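Local coordinates for protein thiamine-phosphate synthase (Pyrococcus furiosus, PDB 1XI3) that probably condenses a thiazole monophosphate with a hydroxymethylpyrimidine diphosphate to form thiamine monophosphate, with release of diphosphate, in a magnesium-dependent reaction, at residues K16-T21 against P164-G169; M97-A102 against L109-S114; Y116-A121 against V158-I163; D174-V179 against D185-I190. All blocks are in the same frame, centred on the assembly; numbering follows the deposited sequence.

Contact 1: K16-T21 against P164-G169; sequences KLYVIT and PVVAIG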
loop_
_atom_site.group_PDB
_atom_site.type_symbol
_atom_site.label_atom_id
_atom_site.label_comp_id
_atom_site.label_asym_id
_atom_site.label_seq_id
_atom_site.Cartn_x
_atom_site.Cartn_y
_atom_site.Cartn_z
ATOM N N LYS A 16 -22.341 -13.835 3.211
ATOM C CA LYS A 16 -23.090 -14.735 2.343
ATOM C C LYS A 16 -23.010 -14.439 0.825
ATOM O O LYS A 16 -22.889 -15.355 0.013
ATOM C CB LYS A 16 -24.537 -14.917 2.845
ATOM C CG LYS A 16 -25.366 -13.720 2.952
ATOM C CD LYS A 16 -26.714 -14.092 3.650
ATOM N N LEU A 17 -23.107 -13.172 0.437
ATOM C CA LEU A 17 -22.944 -12.808 -0.953
ATOM C C LEU A 17 -21.913 -11.688 -1.008
ATOM O O LEU A 17 -22.205 -10.522 -0.739
ATOM C CB LEU A 17 -24.264 -12.391 -1.611
ATOM C CG LEU A 17 -24.148 -12.083 -3.113
ATOM C CD1 LEU A 17 -23.538 -13.264 -3.964
ATOM C CD2 LEU A 17 -25.486 -11.669 -3.699
ATOM N N TYR A 18 -20.707 -12.094 -1.395
ATOM C CA TYR A 18 -19.510 -11.299 -1.294
ATOM C C TYR A 18 -19.101 -10.896 -2.730
ATOM O O TYR A 18 -18.731 -11.724 -3.527
ATOM C CB TYR A 18 -18.459 -12.201 -0.633
ATOM C CG TYR A 18 -17.174 -11.553 -0.181
ATOM C CD1 TYR A 18 -16.872 -11.459 1.170
ATOM C CD2 TYR A 18 -16.246 -11.089 -1.096
ATOM C CE1 TYR A 18 -15.674 -10.870 1.616
ATOM C CE2 TYR A 18 -15.028 -10.484 -0.655
ATOM C CZ TYR A 18 -14.760 -10.377 0.682
ATOM O OH TYR A 18 -13.572 -9.817 1.119
ATOM N N VAL A 19 -19.236 -9.621 -3.062
ATOM C CA VAL A 19 -19.015 -9.123 -4.412
ATOM C C VAL A 19 -17.704 -8.319 -4.453
ATOM O O VAL A 19 -17.484 -7.397 -3.647
ATOM C CB VAL A 19 -20.207 -8.239 -4.902
ATOM C CG1 VAL A 19 -19.895 -7.552 -6.202
ATOM C CG2 VAL A 19 -21.434 -9.087 -5.054
ATOM N N ILE A 20 -16.873 -8.630 -5.454
ATOM C CA ILE A 20 -15.560 -8.046 -5.580
ATOM C C ILE A 20 -15.527 -7.195 -6.838
ATOM O O ILE A 20 -16.014 -7.594 -7.897
ATOM C CB ILE A 20 -14.481 -9.156 -5.645
ATOM C CG1 ILE A 20 -14.525 -10.054 -4.366
ATOM C CG2 ILE A 20 -13.097 -8.525 -5.851
ATOM C CD1 ILE A 20 -13.715 -11.288 -4.430
ATOM N N THR A 21 -14.937 -6.014 -6.733
ATOM C CA THR A 21 -14.859 -5.094 -7.882
ATOM C C THR A 21 -13.901 -5.586 -8.946
ATOM O O THR A 21 -12.997 -6.348 -8.657
ATOM C CB THR A 21 -14.430 -3.638 -7.478
ATOM O OG1 THR A 21 -13.057 -3.596 -7.075
ATOM C CG2 THR A 21 -15.383 -3.051 -6.401
ATOM N N PRO A 164 -15.386 -18.898 9.423
ATOM C CA PRO A 164 -16.162 -18.859 8.213
ATOM C C PRO A 164 -15.348 -19.020 6.945
ATOM O O PRO A 164 -14.205 -18.561 6.879
ATOM C CB PRO A 164 -16.796 -17.484 8.232
ATOM C CG PRO A 164 -16.816 -17.101 9.676
ATOM C CD PRO A 164 -15.593 -17.700 10.247
ATOM N N VAL A 165 -15.968 -19.672 5.982
ATOM C CA VAL A 165 -15.354 -19.934 4.669
ATOM C C VAL A 165 -16.257 -19.370 3.576
ATOM O O VAL A 165 -17.449 -19.714 3.502
ATOM C CB VAL A 165 -15.133 -21.449 4.439
ATOM C CG1 VAL A 165 -14.490 -21.690 3.051
ATOM C CG2 VAL A 165 -14.340 -22.061 5.579
ATOM N N VAL A 166 -15.680 -18.498 2.733
ATOM C CA VAL A 166 -16.317 -17.985 1.538
ATOM C C VAL A 166 -15.663 -18.671 0.336
ATOM O O VAL A 166 -14.435 -18.629 0.180
ATOM C CB VAL A 166 -16.144 -16.469 1.430
ATOM C CG1 VAL A 166 -16.808 -15.956 0.201
ATOM C CG2 VAL A 166 -16.726 -15.790 2.678
ATOM N N ALA A 167 -16.461 -19.343 -0.485
ATOM C CA ALA A 167 -15.942 -19.971 -1.717
ATOM C C ALA A 167 -15.665 -18.891 -2.738
ATOM O O ALA A 167 -16.420 -17.922 -2.824
ATOM C CB ALA A 167 -16.980 -20.937 -2.299
ATOM N N ILE A 168 -14.622 -19.075 -3.574
ATOM C CA ILE A 168 -14.348 -18.150 -4.623
ATOM C C ILE A 168 -13.790 -18.868 -5.852
ATOM O O ILE A 168 -13.081 -19.876 -5.716
ATOM C CB ILE A 168 -13.351 -17.027 -4.152
ATOM C CG1 ILE A 168 -13.284 -15.922 -5.206
ATOM C CG2 ILE A 168 -12.001 -17.607 -3.803
ATOM C CD1 ILE A 168 -12.561 -14.677 -4.800
ATOM N N GLY A 169 -14.115 -18.329 -7.016
ATOM C CA GLY A 169 -13.452 -18.701 -8.246
ATOM C C GLY A 169 -14.348 -19.440 -9.208
ATOM O O GLY A 169 -14.698 -20.605 -8.974
#
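Y18 and I20 face V166 and I168 across the inside of the barrel. Strands 17-20 and 165-168 do not pair with each other. Strand 186-189 runs between them, and its A188 is touched by Y18, V166 and I168. The meeting is therefore made by side-chain carbons alone.

I20 and I168 are the closer pair. Each sends out its longer branch, and the two chains cross at about a right angle. They touch at their ends, I20 CD1 to I168 CD1, at 3.6 Å. The torsions differ. In I168, CG1 stands opposite the backbone N (chi1 -170°). In I20 it lies beside the N instead (chi1 -59°). Both chains are extended beyond CG1, so each CD1 is carried forward to the other strand.

Y18 meets V166 nearer the N-terminal ends of the strands. Its CB lies 4.2 Å from V166 CG1, and that methyl stands obliquely to the phenol ring. Within its own strand, I20 CG1 lies in the plane of the Y18 ring, at its edge. The ring runs on from CB into the interior, where Y18 OH is hydrogen-bonded to Y131 and Q44. Two partners thus fix the polar end of a buried ring, and F74 meets the ring as well.

I20 also touches I190, and Q44 and I190 are predicted substrate-binding residues. The apolar layer therefore lies close to the probable active site. Inward side chains from the first and seventh strands, meeting past the eighth, are characteristic of the interior of a TIM barrel.

Contact 2: M97-A102 against L109-S114; sequences MPIEVA and LIIGAS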
loop_
_atom_site.group_PDB
_atom_site.type_symbol
_atom_site.label_atom_id
_atom_site.label_comp_id
_atom_site.label_asym_id
_atom_site.label_seq_id
_atom_site.Cartn_x
_atom_site.Cartn_y
_atom_site.Cartn_z
ATOM N N MET A 97 0.934 -8.697 2.775
ATOM C CA MET A 97 1.455 -8.661 4.128
ATOM C C MET A 97 1.110 -9.910 4.896
ATOM O O MET A 97 -0.000 -10.383 4.824
ATOM C CB MET A 97 0.850 -7.464 4.875
ATOM C CG MET A 97 1.575 -7.166 6.142
ATOM S SD MET A 97 1.111 -5.581 6.801
ATOM C CE MET A 97 1.958 -4.455 5.652
ATOM N N PRO A 98 2.081 -10.482 5.625
ATOM C CA PRO A 98 1.749 -11.654 6.467
ATOM C C PRO A 98 0.650 -11.325 7.471
ATOM O O PRO A 98 0.588 -10.208 7.980
ATOM C CB PRO A 98 3.058 -11.938 7.193
ATOM C CG PRO A 98 4.102 -11.409 6.267
ATOM C CD PRO A 98 3.516 -10.163 5.658
ATOM N N ILE A 99 -0.203 -12.307 7.720
ATOM C CA ILE A 99 -1.338 -12.135 8.575
ATOM C C ILE A 99 -0.939 -11.566 9.909
ATOM O O ILE A 99 -1.545 -10.611 10.396
ATOM C CB ILE A 99 -2.136 -13.440 8.741
ATOM C CG1 ILE A 99 -2.741 -13.848 7.407
ATOM C CG2 ILE A 99 -3.242 -13.259 9.810
ATOM C CD1 ILE A 99 -3.305 -15.232 7.410
ATOM N N GLU A 100 0.103 -12.127 10.510
ATOM C CA GLU A 100 0.465 -11.703 11.860
ATOM C C GLU A 100 0.923 -10.236 11.897
ATOM O O GLU A 100 0.707 -9.531 12.861
ATOM C CB GLU A 100 1.534 -12.646 12.445
ATOM C CG GLU A 100 2.916 -12.550 11.793
ATOM C CD GLU A 100 3.113 -13.426 10.553
ATOM O OE1 GLU A 100 2.121 -13.973 9.940
ATOM O OE2 GLU A 100 4.313 -13.554 10.186
ATOM N N VAL A 101 1.546 -9.792 10.814
ATOM C CA VAL A 101 2.049 -8.446 10.720
ATOM C C VAL A 101 0.891 -7.493 10.512
ATOM O O VAL A 101 0.841 -6.409 11.101
ATOM C CB VAL A 101 3.091 -8.346 9.536
ATOM C CG1 VAL A 101 3.548 -6.906 9.335
ATOM C CG2 VAL A 101 4.263 -9.250 9.816
ATOM N N ALA A 102 -0.020 -7.868 9.626
ATOM C CA ALA A 102 -1.240 -7.059 9.417
ATOM C C ALA A 102 -2.014 -6.851 10.720
ATOM O O ALA A 102 -2.490 -5.742 11.001
ATOM C CB ALA A 102 -2.123 -7.732 8.407
ATOM N N LEU A 109 -8.955 -4.463 12.234
ATOM C CA LEU A 109 -9.446 -4.955 10.968
ATOM C C LEU A 109 -9.780 -6.433 11.020
ATOM O O LEU A 109 -9.062 -7.237 11.650
ATOM C CB LEU A 109 -8.395 -4.723 9.834
ATOM C CG LEU A 109 -8.142 -3.315 9.403
ATOM C CD1 LEU A 109 -7.086 -3.315 8.303
ATOM C CD2 LEU A 109 -9.380 -2.559 8.964
ATOM N N ILE A 110 -10.856 -6.798 10.350
ATOM C CA ILE A 110 -11.168 -8.188 10.078
ATOM C C ILE A 110 -10.206 -8.644 9.000
ATOM O O ILE A 110 -10.027 -7.968 8.009
ATOM C CB ILE A 110 -12.600 -8.323 9.570
ATOM C CG1 ILE A 110 -13.589 -7.844 10.641
ATOM C CG2 ILE A 110 -12.886 -9.740 9.146
ATOM C CD1 ILE A 110 -14.970 -7.682 10.177
ATOM N N ILE A 111 -9.608 -9.808 9.206
ATOM C CA ILE A 111 -8.650 -10.375 8.274
ATOM C C ILE A 111 -9.259 -11.556 7.514
ATOM O O ILE A 111 -9.623 -12.581 8.098
ATOM C CB ILE A 111 -7.400 -10.876 8.995
ATOM C CG1 ILE A 111 -6.745 -9.763 9.837
ATOM C CG2 ILE A 111 -6.408 -11.502 7.979
ATOM C CD1 ILE A 111 -6.281 -8.548 9.155
ATOM N N GLY A 112 -9.354 -11.415 6.206
ATOM C CA GLY A 112 -9.672 -12.523 5.356
ATOM C C GLY A 112 -8.378 -13.039 4.762
ATOM O O GLY A 112 -7.517 -12.245 4.394
ATOM N N ALA A 113 -8.278 -14.359 4.630
ATOM C CA ALA A 113 -7.124 -15.001 4.014
ATOM C C ALA A 113 -7.505 -15.745 2.741
ATOM O O ALA A 113 -8.404 -16.605 2.770
ATOM C CB ALA A 113 -6.491 -15.950 5.023
ATOM N N SER A 114 -6.789 -15.474 1.642
ATOM C CA SER A 114 -6.985 -16.158 0.371
ATOM C C SER A 114 -6.157 -17.437 0.422
ATOM O O SER A 114 -4.932 -17.367 0.607
ATOM C CB SER A 114 -6.545 -15.306 -0.818
ATOM O OG SER A 114 -7.356 -14.147 -0.989
#
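A102, whose CB faces I111, gives its backbone N to P98 O at 2.9 Å. The same oxygen takes a second, weak bond from V101 N. P98 is the N-cap residue, so these bonds form the first turn of helix 99-105. The contact lies in the beta-alpha-beta unit of strand 89-92, helix 99-105 and strand 110-115, part of the TIM barrel. It packs the helix on the outer side of the strand that follows it.

I99 and I111 carry most of the contact, and I99 uses both of its branches. Its CG2 meets I111 CG2 at 4.1 Å, and the two side chains cross obliquely. In I99, CG1 stands beside the backbone N (chi1 -65°) and the chain is extended beyond it, which brings CD1 to A113.

I111 also rests on V90 and L92 of the preceding strand, and A124 of helix 118-127 touches both I99 and A113. On another side of the helix, V101 packs on Y56 of the second subunit. S114, a predicted pyrimidine-binding residue, lies at the end of the segment.

Two methyl contacts mark the ends of the patch: I99 CD1 lies 4.0 Å from A113 CB, and A102 CB lies 4.3 Å from I111 CD1.

Contact 3: Y116-A121 against V158-I163; sequences YSLEEA and VESVKI
L118 reaches S160 with one methyl. Its CB leaves the helix to one side of the partner segment and has no atom of S160 within contact distance. CG lies opposite the backbone N (chi1 -179°), which turns the branch point away from its own helix and toward helix 150-160. CG itself still stops short of S160. The contact is made by CD1, which lies 3.6 Å from both CB and OG of S160. It therefore rests against the side of the CB-OG bond.

The serine hydroxyl is not left to face only this methyl. S160 OG is hydrogen-bonded to K156 O, one turn back in its own helix. L118 also touches K156, so it lies against the last turn of that helix.

One turn further along helix 118-127, A121 meets V161. A121 CB is 4.3 Å from V161 CG1. V161 is the first residue to leave the helix, and its side chain also packs on L122 and E125.

The start of helix 118-127 is well tied. S117 is its N-cap, and S117 OG accepts E120 N at 3.0 Å in a nearly straight bond (161°). E120 turns its carboxylate back, and its OE2 accepts Y116 N at 2.9 Å from above the carboxylate plane. The other oxygen of E120 forms a salt bridge with R147.

The whole contact joins the start of one outer helix to the end of the next in the TIM barrel. Strand 131-135 lies beneath both, and its L132 is touched by A121, V161 and I163.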
loop_
_atom_site.group_PDB
_atom_site.type_symbol
_atom_site.label_atom_id
_atom_site.label_comp_id
_atom_site.label_asym_id
_atom_site.label_seq_id
_atom_site.Cartn_x
_atom_site.Cartn_y
_atom_site.Cartn_z
ATOM N N TYR A 116 -5.531 -21.619 -1.046
ATOM C CA TYR A 116 -5.642 -22.424 -2.268
ATOM C C TYR A 116 -5.315 -23.919 -2.021
ATOM O O TYR A 116 -5.069 -24.713 -3.002
ATOM C CB TYR A 116 -4.703 -21.866 -3.318
ATOM C CG TYR A 116 -4.952 -20.400 -3.681
ATOM C CD1 TYR A 116 -5.776 -20.063 -4.754
ATOM C CD2 TYR A 116 -4.382 -19.371 -2.933
ATOM C CE1 TYR A 116 -6.019 -18.758 -5.083
ATOM C CE2 TYR A 116 -4.618 -18.035 -3.266
ATOM C CZ TYR A 116 -5.448 -17.748 -4.341
ATOM O OH TYR A 116 -5.717 -16.435 -4.719
ATOM N N SER A 117 -5.372 -24.302 -0.746
ATOM C CA SER A 117 -5.097 -25.689 -0.289
ATOM C C SER A 117 -5.530 -25.845 1.124
ATOM O O SER A 117 -5.628 -24.853 1.878
ATOM C CB SER A 117 -3.591 -26.001 -0.396
ATOM O OG SER A 117 -2.827 -25.294 0.568
ATOM N N LEU A 118 -5.711 -27.092 1.545
ATOM C CA LEU A 118 -5.970 -27.397 2.934
ATOM C C LEU A 118 -4.882 -26.874 3.888
ATOM O O LEU A 118 -5.193 -26.277 4.923
ATOM C CB LEU A 118 -6.137 -28.921 3.100
ATOM C CG LEU A 118 -6.428 -29.414 4.491
ATOM C CD1 LEU A 118 -7.695 -28.761 5.066
ATOM C CD2 LEU A 118 -6.550 -30.942 4.468
ATOM N N GLU A 119 -3.603 -27.107 3.550
ATOM C CA GLU A 119 -2.505 -26.621 4.375
ATOM C C GLU A 119 -2.585 -25.103 4.567
ATOM O O GLU A 119 -2.390 -24.603 5.677
ATOM C CB GLU A 119 -1.145 -27.000 3.758
ATOM C CG GLU A 119 0.071 -26.445 4.547
ATOM C CD GLU A 119 -0.013 -26.674 6.063
ATOM O OE1 GLU A 119 -0.622 -27.697 6.503
ATOM O OE2 GLU A 119 0.543 -25.826 6.813
ATOM N N GLU A 120 -2.838 -24.392 3.461
ATOM C CA GLU A 120 -2.954 -22.932 3.506
ATOM C C GLU A 120 -4.124 -22.517 4.395
ATOM O O GLU A 120 -3.994 -21.595 5.204
ATOM C CB GLU A 120 -3.068 -22.339 2.108
ATOM C CG GLU A 120 -1.725 -22.342 1.331
ATOM C CD GLU A 120 -1.742 -21.606 0.014
ATOM O OE1 GLU A 120 -0.681 -21.626 -0.684
ATOM O OE2 GLU A 120 -2.759 -21.000 -0.375
ATOM N N ALA A 121 -5.241 -23.221 4.266
ATOM C CA ALA A 121 -6.432 -22.978 5.125
ATOM C C ALA A 121 -6.134 -23.118 6.616
ATOM O O ALA A 121 -6.422 -22.242 7.429
ATOM C CB ALA A 121 -7.582 -23.909 4.703
ATOM N N VAL A 158 -13.924 -26.777 4.436
ATOM C CA VAL A 158 -15.112 -26.498 5.259
ATOM C C VAL A 158 -15.149 -27.445 6.460
ATOM O O VAL A 158 -15.389 -27.029 7.599
ATOM C CB VAL A 158 -16.398 -26.616 4.443
ATOM C CG1 VAL A 158 -17.632 -26.621 5.376
ATOM C CG2 VAL A 158 -16.501 -25.489 3.399
ATOM N N GLU A 159 -14.848 -28.720 6.209
ATOM C CA GLU A 159 -14.839 -29.718 7.284
ATOM C C GLU A 159 -13.706 -29.535 8.299
ATOM O O GLU A 159 -13.824 -29.985 9.448
ATOM C CB GLU A 159 -14.713 -31.115 6.683
ATOM C CG GLU A 159 -15.884 -31.549 5.858
ATOM C CD GLU A 159 -15.638 -32.888 5.147
ATOM O OE1 GLU A 159 -16.535 -33.324 4.377
ATOM O OE2 GLU A 159 -14.548 -33.484 5.339
ATOM N N SER A 160 -12.614 -28.888 7.879
ATOM C CA SER A 160 -11.384 -28.860 8.633
ATOM C C SER A 160 -11.137 -27.616 9.444
ATOM O O SER A 160 -10.248 -27.618 10.303
ATOM C CB SER A 160 -10.198 -29.080 7.687
ATOM O OG SER A 160 -10.368 -30.268 6.919
ATOM N N VAL A 161 -11.893 -26.542 9.189
ATOM C CA VAL A 161 -11.683 -25.289 9.915
ATOM C C VAL A 161 -12.952 -24.853 10.625
ATOM O O VAL A 161 -14.038 -25.286 10.271
ATOM C CB VAL A 161 -11.210 -24.125 8.983
ATOM C CG1 VAL A 161 -10.001 -24.535 8.210
ATOM C CG2 VAL A 161 -12.332 -23.663 8.053
ATOM N N LYS A 162 -12.784 -23.986 11.623
ATOM C CA LYS A 162 -13.891 -23.523 12.462
ATOM C C LYS A 162 -14.338 -22.094 12.143
ATOM O O LYS A 162 -15.423 -21.678 12.563
ATOM C CB LYS A 162 -13.465 -23.583 13.923
ATOM C CG LYS A 162 -13.125 -24.990 14.369
ATOM N N ILE A 163 -13.491 -21.351 11.429
ATOM C CA ILE A 163 -13.823 -19.990 11.002
ATOM C C ILE A 163 -14.646 -20.004 9.697
ATOM O O ILE A 163 -14.667 -21.006 8.956
ATOM C CB ILE A 163 -12.560 -19.107 10.788
ATOM C CG1 ILE A 163 -11.551 -19.757 9.803
ATOM C CG2 ILE A 163 -11.872 -18.811 12.118
ATOM C CD1 ILE A 163 -10.416 -18.882 9.387
#

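Contact 4: D174-V179 against D185-I190; sequences DNAREV and DGIAVI. With SO4 (sulfate ion), chain C.
I187 turns CG1 into the position between its backbone N and carbonyl carbon (chi1 57°), and the chain is extended beyond it. This spreads its two branches toward different residues of helix 176-180. CD1 meets A176 and CG2 meets V179. V179 has its CG1 opposite the backbone N (chi1 174°), which points that methyl at A167 of the preceding strand, with I187 to one side of it.

The segments belong to the beta-alpha-beta unit of strand 165-168, helix 176-180 and strand 186-189, the last such unit of the TIM barrel. The helix is short and packs on the outer side of the strand. I187 CD1 lies 4.1 Å from A176 CB. I187 CG2 lies 3.9 Å from V179 CG1, where the two side chains lie aslant. Helix 199-214 covers the neighbouring side, with I209 on A176 and V210 on I187.

N175 ties the segment back to the loop after strand 165-168. Its ND2 is hydrogen-bonded to G170 O and its OD1 to N172 N.

The strand ends at a bound sulfate, probably from the crystallisation liquor. G170 N and S191 OG are hydrogen-bonded to it. G170, I190 and S191 are predicted to bind the thiazole phosphate substrate, so the sulfate probably marks the phosphate position. I190 is the N-cap residue of the next helix, and its backbone N reaches sulfate O3 at 3.1 Å with an N-H...O angle of 148°.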
loop_
_atom_site.group_PDB
_atom_site.type_symbol
_atom_site.label_atom_id
_atom_site.label_comp_id
_atom_site.label_asym_id
_atom_site.label_seq_id
_atom_site.Cartn_x
_atom_site.Cartn_y
_atom_site.Cartn_z
ATOM N N ASP A 174 -25.306 -20.871 -12.256
ATOM C CA ASP A 174 -25.425 -22.266 -12.671
ATOM C C ASP A 174 -24.730 -23.261 -11.746
ATOM O O ASP A 174 -25.117 -24.411 -11.713
ATOM C CB ASP A 174 -24.893 -22.431 -14.097
ATOM C CG ASP A 174 -25.713 -21.633 -15.141
ATOM O OD1 ASP A 174 -26.931 -21.424 -14.937
ATOM O OD2 ASP A 174 -25.134 -21.209 -16.160
ATOM N N ASN A 175 -23.666 -22.850 -11.041
ATOM C CA ASN A 175 -22.948 -23.751 -10.136
ATOM C C ASN A 175 -23.033 -23.324 -8.678
ATOM O O ASN A 175 -22.569 -24.044 -7.790
ATOM C CB ASN A 175 -21.480 -23.937 -10.557
ATOM C CG ASN A 175 -20.708 -22.630 -10.621
ATOM O OD1 ASN A 175 -20.949 -21.725 -9.824
ATOM N ND2 ASN A 175 -19.783 -22.529 -11.566
ATOM N N ALA A 176 -23.686 -22.195 -8.418
ATOM C CA ALA A 176 -23.777 -21.670 -7.058
ATOM C C ALA A 176 -24.413 -22.621 -6.049
ATOM O O ALA A 176 -23.898 -22.773 -4.950
ATOM C CB ALA A 176 -24.458 -20.316 -7.055
ATOM N N ARG A 177 -25.506 -23.325 -6.396
ATOM C CA ARG A 177 -26.081 -24.295 -5.426
ATOM C C ARG A 177 -25.116 -25.396 -5.042
ATOM O O ARG A 177 -24.982 -25.709 -3.871
ATOM C CB ARG A 177 -27.381 -24.948 -5.942
ATOM C CG ARG A 177 -28.540 -24.038 -5.896
ATOM C CD ARG A 177 -29.874 -24.800 -6.043
ATOM N NE ARG A 177 -30.925 -23.956 -5.493
ATOM C CZ ARG A 177 -31.467 -22.950 -6.158
ATOM N NH1 ARG A 177 -31.075 -22.679 -7.388
ATOM N NH2 ARG A 177 -32.398 -22.200 -5.592
ATOM N N GLU A 178 -24.428 -25.997 -6.025
ATOM C CA GLU A 178 -23.510 -27.053 -5.714
ATOM C C GLU A 178 -22.396 -26.517 -4.818
ATOM O O GLU A 178 -21.958 -27.200 -3.914
ATOM C CB GLU A 178 -22.916 -27.677 -6.971
ATOM C CG GLU A 178 -22.323 -29.063 -6.708
ATOM N N VAL A 179 -21.936 -25.295 -5.094
ATOM C CA VAL A 179 -20.897 -24.681 -4.236
ATOM C C VAL A 179 -21.422 -24.503 -2.797
ATOM O O VAL A 179 -20.783 -24.899 -1.813
ATOM C CB VAL A 179 -20.394 -23.331 -4.818
ATOM C CG1 VAL A 179 -19.452 -22.646 -3.864
ATOM C CG2 VAL A 179 -19.685 -23.551 -6.178
ATOM N N ASP A 185 -20.077 -20.615 4.133
ATOM C CA ASP A 185 -20.903 -19.549 4.672
ATOM C C ASP A 185 -21.336 -18.527 3.622
ATOM O O ASP A 185 -22.198 -17.712 3.876
ATOM C CB ASP A 185 -20.153 -18.910 5.809
ATOM C CG ASP A 185 -19.790 -19.930 6.871
ATOM O OD1 ASP A 185 -18.629 -20.435 6.908
ATOM O OD2 ASP A 185 -20.733 -20.333 7.593
ATOM N N GLY A 186 -20.697 -18.553 2.449
ATOM C CA GLY A 186 -20.961 -17.598 1.427
ATOM C C GLY A 186 -20.232 -17.893 0.152
ATOM O O GLY A 186 -19.361 -18.776 0.095
ATOM N N ILE A 187 -20.592 -17.139 -0.878
ATOM C CA ILE A 187 -19.910 -17.180 -2.166
ATOM C C ILE A 187 -19.416 -15.799 -2.551
ATOM O O ILE A 187 -20.082 -14.799 -2.324
ATOM C CB ILE A 187 -20.780 -17.777 -3.272
ATOM C CG1 ILE A 187 -22.106 -16.992 -3.411
ATOM C CG2 ILE A 187 -21.052 -19.226 -2.955
ATOM C CD1 ILE A 187 -22.918 -17.332 -4.660
ATOM N N ALA A 188 -18.198 -15.774 -3.112
ATOM C CA ALA A 188 -17.589 -14.587 -3.629
ATOM C C ALA A 188 -17.608 -14.647 -5.147
ATOM O O ALA A 188 -17.223 -15.657 -5.734
ATOM C CB ALA A 188 -16.163 -14.429 -3.115
ATOM N N VAL A 189 -18.051 -13.556 -5.754
ATOM C CA VAL A 189 -18.162 -13.458 -7.187
ATOM C C VAL A 189 -17.516 -12.185 -7.721
ATOM O O VAL A 189 -17.562 -11.129 -7.076
ATOM C CB VAL A 189 -19.631 -13.552 -7.647
ATOM C CG1 VAL A 189 -20.188 -14.947 -7.349
ATOM C CG2 VAL A 189 -20.482 -12.489 -6.993
ATOM N N ILE A 190 -16.956 -12.297 -8.925
ATOM C CA ILE A 190 -16.471 -11.142 -9.678
ATOM C C ILE A 190 -17.224 -11.125 -11.013
ATOM O O ILE A 190 -18.155 -10.343 -11.191
ATOM C CB ILE A 190 -14.932 -11.181 -9.883
ATOM C CG1 ILE A 190 -14.236 -11.500 -8.544
ATOM C CG2 ILE A 190 -14.470 -9.852 -10.490
ATOM C CD1 ILE A 190 -12.707 -11.269 -8.543
HETATM S S SO4 C . -14.729 -15.168 -10.975
HETATM O O1 SO4 C . -15.402 -16.113 -11.887
HETATM O O2 SO4 C . -14.565 -13.984 -11.809
HETATM O O3 SO4 C . -15.585 -14.875 -9.823
HETATM O O4 SO4 C . -13.577 -15.862 -10.483
#

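Contact 1 is the innermost of the four, inside the barrel. Contacts 2 and 4 are also buried, but between the strands and the outer helices. They are equivalent beta-alpha layers on opposite sides of the chain's centre, with their centres about 23 Å apart. Contact 3 is only partly buried and joins two outer helices. Contacts 1 and 4 touch: A167 O of strand 165-168 probably accepts A188 N of strand 186-189 at 2.8 Å. Contact 3 adjoins contacts 1 and 2 in sequence. Across all four, the segments meet through side-chain carbons, except for the serine oxygen in contact 3. Contact 4 alone includes the bound anion.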